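Side-chain contacts in protein-glutamate methylesterase/protein-glutamine glutaminase (PDB 3SFT), which probably removes methyl groups from methylated glutamates of chemoreceptors and deamidates specific glutamines in them during bacterial chemotaxis: residues Arg20-Ile25 with Val39-Pro44; Asp138-Ala143 with Glu173-Tyr178. One frame throughout, in Å; residues are numbered along the deposited sequence.

Interaction 1 of 2, residues Arg20-Ile25 with Val39-Pro44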
loop_
_atom_site.group_PDB
_atom_site.type_symbol
_atom_site.label_atom_id
_atom_site.label_comp_id
_atom_site.label_asym_id
_atom_site.label_seq_id
_atom_site.Cartn_x
_atom_site.Cartn_y
_atom_site.Cartn_z
ATOM N N ARG A 20 6.395 6.605 -10.396
ATOM C CA ARG A 20 5.707 7.255 -11.504
ATOM C C ARG A 20 4.180 7.130 -11.366
ATOM O O ARG A 20 3.450 8.086 -11.627
ATOM C CB ARG A 20 6.166 6.660 -12.843
ATOM C CG ARG A 20 5.704 7.465 -14.052
ATOM C CD ARG A 20 6.091 6.818 -15.375
ATOM N NE ARG A 20 5.262 5.653 -15.670
ATOM C CZ ARG A 20 4.627 5.442 -16.820
ATOM N NH1 ARG A 20 4.709 6.317 -17.813
ATOM N NH2 ARG A 20 3.909 4.341 -16.980
ATOM N N SER A 21 3.697 5.955 -10.972
ATOM C CA SER A 21 2.256 5.760 -10.813
ATOM C C SER A 21 1.730 6.413 -9.543
ATOM O O SER A 21 0.612 6.931 -9.526
ATOM C CB SER A 21 1.894 4.283 -10.842
ATOM O OG SER A 21 2.042 3.786 -12.156
ATOM N N LEU A 22 2.548 6.409 -8.497
ATOM C CA LEU A 22 2.176 7.030 -7.228
ATOM C C LEU A 22 2.008 8.542 -7.407
ATOM O O LEU A 22 1.204 9.164 -6.713
ATOM C CB LEU A 22 3.220 6.722 -6.153
ATOM C CG LEU A 22 3.183 5.295 -5.595
ATOM C CD1 LEU A 22 4.468 4.981 -4.848
ATOM C CD2 LEU A 22 1.981 5.138 -4.684
ATOM N N ASP A 23 2.744 9.112 -8.363
ATOM C CA ASP A 23 2.665 10.544 -8.665
ATOM C C ASP A 23 1.287 10.906 -9.194
ATOM O O ASP A 23 0.873 12.057 -9.099
ATOM C CB ASP A 23 3.698 10.950 -9.725
ATOM C CG ASP A 23 5.106 11.043 -9.178
ATOM O OD1 ASP A 23 5.289 11.072 -7.942
ATOM O OD2 ASP A 23 6.039 11.091 -10.004
ATOM N N MET A 24 0.613 9.934 -9.806
ATOM C CA MET A 24 -0.728 10.132 -10.351
ATOM C C MET A 24 -1.798 9.837 -9.298
ATOM O O MET A 24 -2.980 10.101 -9.520
ATOM C CB MET A 24 -0.963 9.202 -11.546
ATOM C CG MET A 24 -0.066 9.423 -12.750
ATOM S SD MET A 24 -0.534 8.336 -14.143
ATOM C CE MET A 24 0.876 7.232 -14.194
ATOM N N ILE A 25 -1.382 9.305 -8.150
ATOM C CA ILE A 25 -2.319 8.937 -7.088
ATOM C C ILE A 25 -2.280 9.809 -5.835
ATOM O O ILE A 25 -3.229 10.535 -5.543
ATOM C CB ILE A 25 -2.111 7.462 -6.654
ATOM C CG1 ILE A 25 -2.180 6.533 -7.866
ATOM C CG2 ILE A 25 -3.164 7.054 -5.626
ATOM C CD1 ILE A 25 -1.871 5.088 -7.536
ATOM N N VAL A 39 2.318 2.678 2.083
ATOM C CA VAL A 39 2.916 2.328 0.805
ATOM C C VAL A 39 4.159 1.468 0.979
ATOM O O VAL A 39 5.084 1.847 1.688
ATOM C CB VAL A 39 3.309 3.598 -0.002
ATOM C CG1 VAL A 39 4.011 3.208 -1.300
ATOM C CG2 VAL A 39 2.078 4.442 -0.298
ATOM N N VAL A 40 4.154 0.296 0.349
ATOM C CA VAL A 40 5.291 -0.611 0.379
ATOM C C VAL A 40 5.845 -0.647 -1.046
ATOM O O VAL A 40 5.291 -1.299 -1.931
ATOM C CB VAL A 40 4.898 -2.045 0.814
ATOM C CG1 VAL A 40 6.121 -2.939 0.816
ATOM C CG2 VAL A 40 4.261 -2.034 2.205
ATOM N N GLN A 41 6.918 0.101 -1.260
ATOM C CA GLN A 41 7.579 0.192 -2.554
ATOM C C GLN A 41 8.900 -0.564 -2.494
ATOM O O GLN A 41 9.732 -0.288 -1.627
ATOM C CB GLN A 41 7.830 1.677 -2.883
ATOM C CG GLN A 41 8.838 1.969 -4.006
ATOM C CD GLN A 41 8.339 1.591 -5.385
ATOM O OE1 GLN A 41 7.208 1.887 -5.749
ATOM N NE2 GLN A 41 9.201 0.968 -6.172
ATOM N N HIS A 42 9.081 -1.526 -3.400
ATOM C CA HIS A 42 10.319 -2.311 -3.474
ATOM C C HIS A 42 11.443 -1.367 -3.881
ATOM O O HIS A 42 11.333 -0.653 -4.877
ATOM C CB HIS A 42 10.228 -3.419 -4.530
ATOM C CG HIS A 42 9.165 -4.436 -4.264
ATOM N ND1 HIS A 42 8.961 -5.524 -5.085
ATOM C CD2 HIS A 42 8.243 -4.530 -3.279
ATOM C CE1 HIS A 42 7.958 -6.243 -4.618
ATOM N NE2 HIS A 42 7.505 -5.664 -3.524
ATOM N N MET A 43 12.521 -1.370 -3.114
ATOM C CA MET A 43 13.644 -0.495 -3.407
ATOM C C MET A 43 14.819 -0.865 -2.517
ATOM O O MET A 43 14.627 -1.308 -1.381
ATOM C CB MET A 43 13.234 0.961 -3.158
ATOM C CG MET A 43 13.731 1.932 -4.220
ATOM S SD MET A 43 12.544 3.235 -4.584
ATOM C CE MET A 43 12.151 3.808 -2.897
ATOM N N PRO A 44 16.057 -0.730 -3.033
ATOM C CA PRO A 44 17.250 -1.057 -2.246
ATOM C C PRO A 44 17.246 -0.244 -0.953
ATOM O O PRO A 44 16.634 0.828 -0.886
ATOM C CB PRO A 44 18.388 -0.618 -3.167
ATOM C CG PRO A 44 17.827 -0.870 -4.524
ATOM C CD PRO A 44 16.433 -0.311 -4.394
#
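L22, on the short helix 18-22, packs against the face of strand 37-41 at V39, the two CA atoms 9.3 Å apart, a spacing that only their side chains can bridge. They do so tip to tip: L22 CD1 meets V39 CG1 at 4.0 Å, a van der Waals contact between two methyl groups. On the strand side, CG1 is the V39 branch anti to the backbone N (chi1 177°), and it is this methyl that makes the nearest approach to the helix; V39 CG2 is a little farther off, 4.4 Å from L22 CD2. The contact is narrow but buried at both ends.

The same leucine methyl, L22 CD1, also lies 4.2 Å from Q41 OE1, so CD1 sits by both a valine methyl and an amide oxygen. Q41 points to the same side of the strand as V39, and its chain bends at chi2 (70°), carrying the amide forward past the strand end, on the side of the sheet that L22 covers. Polar bonds fix the rotation of that amide. Q41 NE2 donates to H42 O at 3.0 Å, with an N-H...O angle of 147° and the donor tilted out of the carbonyl plane, and it also donates to S15 O. OE1 is hydrogen-bonded to S14 OG. Q41 therefore ties its strand end to the end of strand 9-14 at S14 and to S15, the predicted catalytic serine, just after it.

These pieces form the beta-alpha-beta unit of strand 9-14, helix 18-22 and strand 37-41 in the modified doubly wound catalytic domain of CheB. Within the parallel sheet, V39 bonds through its backbone to Y78 and A80, and V40 to I12 and S14. Helix 48-58 adds L51 against Q41, while V40 turns its side chain to the other face of the sheet, against V112 and T115 of helix 112-123.

Interaction 2 of 2, residues Asp138-Ala143 with Glu173-Tyr178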
loop_
_atom_site.group_PDB
_atom_site.type_symbol
_atom_site.label_atom_id
_atom_site.label_comp_id
_atom_site.label_asym_id
_atom_site.label_seq_id
_atom_site.Cartn_x
_atom_site.Cartn_y
_atom_site.Cartn_z
ATOM N N ASP A 138 4.407 -10.107 -5.710
ATOM C CA ASP A 138 4.169 -9.529 -4.388
ATOM C C ASP A 138 2.841 -8.775 -4.464
ATOM O O ASP A 138 2.598 -8.030 -5.413
ATOM C CB ASP A 138 5.312 -8.585 -3.989
ATOM C CG ASP A 138 5.219 -8.108 -2.535
ATOM O OD1 ASP A 138 4.652 -8.812 -1.671
ATOM O OD2 ASP A 138 5.738 -7.015 -2.251
ATOM N N GLY A 139 1.963 -9.027 -3.501
ATOM C CA GLY A 139 0.660 -8.384 -3.496
ATOM C C GLY A 139 -0.457 -9.374 -3.782
ATOM O O GLY A 139 -1.616 -9.134 -3.426
ATOM N N THR A 140 -0.113 -10.492 -4.418
ATOM C CA THR A 140 -1.093 -11.521 -4.754
ATOM C C THR A 140 -1.607 -12.259 -3.517
ATOM O O THR A 140 -2.820 -12.314 -3.280
ATOM C CB THR A 140 -0.523 -12.518 -5.775
ATOM O OG1 THR A 140 -0.275 -11.833 -7.010
ATOM C CG2 THR A 140 -1.498 -13.648 -6.025
ATOM N N LYS A 141 -0.694 -12.820 -2.726
ATOM C CA LYS A 141 -1.097 -13.522 -1.512
ATOM C C LYS A 141 -1.739 -12.528 -0.550
ATOM O O LYS A 141 -2.713 -12.851 0.126
ATOM C CB LYS A 141 0.094 -14.235 -0.864
ATOM C CG LYS A 141 0.654 -15.354 -1.738
ATOM C CD LYS A 141 1.874 -16.028 -1.117
ATOM C CE LYS A 141 1.509 -16.826 0.128
ATOM N NZ LYS A 141 2.689 -17.549 0.686
ATOM N N GLY A 142 -1.216 -11.304 -0.526
ATOM C CA GLY A 142 -1.783 -10.277 0.327
ATOM C C GLY A 142 -3.204 -9.947 -0.121
ATOM O O GLY A 142 -4.075 -9.693 0.709
ATOM N N ALA A 143 -3.444 -9.974 -1.433
ATOM C CA ALA A 143 -4.770 -9.685 -1.977
ATOM C C ALA A 143 -5.722 -10.807 -1.576
ATOM O O ALA A 143 -6.903 -10.572 -1.312
ATOM C CB ALA A 143 -4.714 -9.540 -3.496
ATOM N N GLU A 173 -5.768 -14.245 -10.469
ATOM C CA GLU A 173 -6.294 -15.076 -9.393
ATOM C C GLU A 173 -7.764 -14.747 -9.152
ATOM O O GLU A 173 -8.465 -15.477 -8.450
ATOM C CB GLU A 173 -5.513 -14.860 -8.097
ATOM C CG GLU A 173 -4.089 -15.375 -8.119
ATOM C CD GLU A 173 -3.996 -16.846 -8.475
ATOM O OE1 GLU A 173 -4.684 -17.671 -7.834
ATOM O OE2 GLU A 173 -3.230 -17.176 -9.401
ATOM N N GLY A 174 -8.217 -13.641 -9.741
ATOM C CA GLY A 174 -9.590 -13.204 -9.588
ATOM C C GLY A 174 -9.789 -12.356 -8.339
ATOM O O GLY A 174 -10.923 -12.149 -7.904
ATOM N N TYR A 175 -8.694 -11.823 -7.794
ATOM C CA TYR A 175 -8.756 -11.009 -6.578
ATOM C C TYR A 175 -9.048 -9.528 -6.773
ATOM O O TYR A 175 -9.326 -8.822 -5.799
ATOM C CB TYR A 175 -7.467 -11.152 -5.765
ATOM C CG TYR A 175 -7.174 -12.558 -5.291
ATOM C CD1 TYR A 175 -8.211 -13.446 -4.983
ATOM C CD2 TYR A 175 -5.862 -13.003 -5.153
ATOM C CE1 TYR A 175 -7.944 -14.739 -4.549
ATOM C CE2 TYR A 175 -5.584 -14.295 -4.721
ATOM C CZ TYR A 175 -6.631 -15.157 -4.421
ATOM O OH TYR A 175 -6.357 -16.427 -3.982
ATOM N N ALA A 176 -8.987 -9.053 -8.015
ATOM C CA ALA A 176 -9.232 -7.642 -8.286
ATOM C C ALA A 176 -10.708 -7.273 -8.424
ATOM O O ALA A 176 -11.441 -7.882 -9.195
ATOM C CB ALA A 176 -8.459 -7.194 -9.533
ATOM N N ASP A 177 -11.140 -6.290 -7.643
ATOM C CA ASP A 177 -12.515 -5.811 -7.711
ATOM C C ASP A 177 -12.555 -4.694 -8.746
ATOM O O ASP A 177 -13.582 -4.453 -9.368
ATOM C CB ASP A 177 -12.984 -5.273 -6.355
ATOM C CG ASP A 177 -13.031 -6.344 -5.288
ATOM O OD1 ASP A 177 -13.767 -7.335 -5.465
ATOM O OD2 ASP A 177 -12.327 -6.194 -4.271
ATOM N N TYR A 178 -11.419 -4.019 -8.912
ATOM C CA TYR A 178 -11.277 -2.924 -9.867
ATOM C C TYR A 178 -9.917 -2.988 -10.558
ATOM O O TYR A 178 -8.906 -3.336 -9.943
ATOM C CB TYR A 178 -11.387 -1.566 -9.159
ATOM C CG TYR A 178 -12.673 -1.352 -8.402
ATOM C CD1 TYR A 178 -13.840 -0.955 -9.060
ATOM C CD2 TYR A 178 -12.731 -1.557 -7.024
ATOM C CE1 TYR A 178 -15.033 -0.769 -8.363
ATOM C CE2 TYR A 178 -13.918 -1.376 -6.320
ATOM C CZ TYR A 178 -15.062 -0.983 -6.994
ATOM O OH TYR A 178 -16.238 -0.825 -6.296
#
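T140 OG1, in the first turn of helix 140-148, is hydrogen-bonded to S169 OG of helix 166-172 and more weakly to K137 O. The bond to S169 links two neighbouring helices of the modified doubly wound alpha/beta domain. About a turn farther on, next to the E173 and Y175 contacts, helix 166-172 ends in a Schellman motif, with G174 at positive phi. G139 is the N-cap of the T140 helix, and its carbonyl oxygen G139 O takes the first helical bond, from A143 N at 2.8 Å.

With OG1 directed to S169, the methyl CG2 of T140, anti to the backbone N, packs on E173 CG at 3.8 Å; the two side chains cross at about a right angle. One helical turn on, A143 CB touches Y175 CB at 3.9 Å and also lies 4.0 Å from Y175 CD2. The aromatic side chain runs across the first turn of the helix and also touches V170. Beyond it, D177 forms a salt bridge with K147, farther along helix 140-148. E173 CB covers one face of the Y175 ring, offset toward the rim, and Y175 CD2 comes within 3.6 Å of T140 O.

In the fold
Interactions 1 and 2 lie about 18 Å apart, centre to centre, yet they meet directly: H42 NE2 and D138 OD2 are 2.6 Å apart, probably hydrogen-bonded. With S15, these residues are the predicted catalytic triad. Residues 39-44 bring in the histidine just past the end of an inner strand of the sheet, and the Q41 side chain comes within about 5 Å of that of S15. Residues 138-143 supply the aspartate just ahead of a helix; its carboxylate also accepts bonds from the backbone nitrogens of V112 and D113. The packing in 138-143 with 173-178 is more remote, the T140 side chain lying about 10 Å from that of H42.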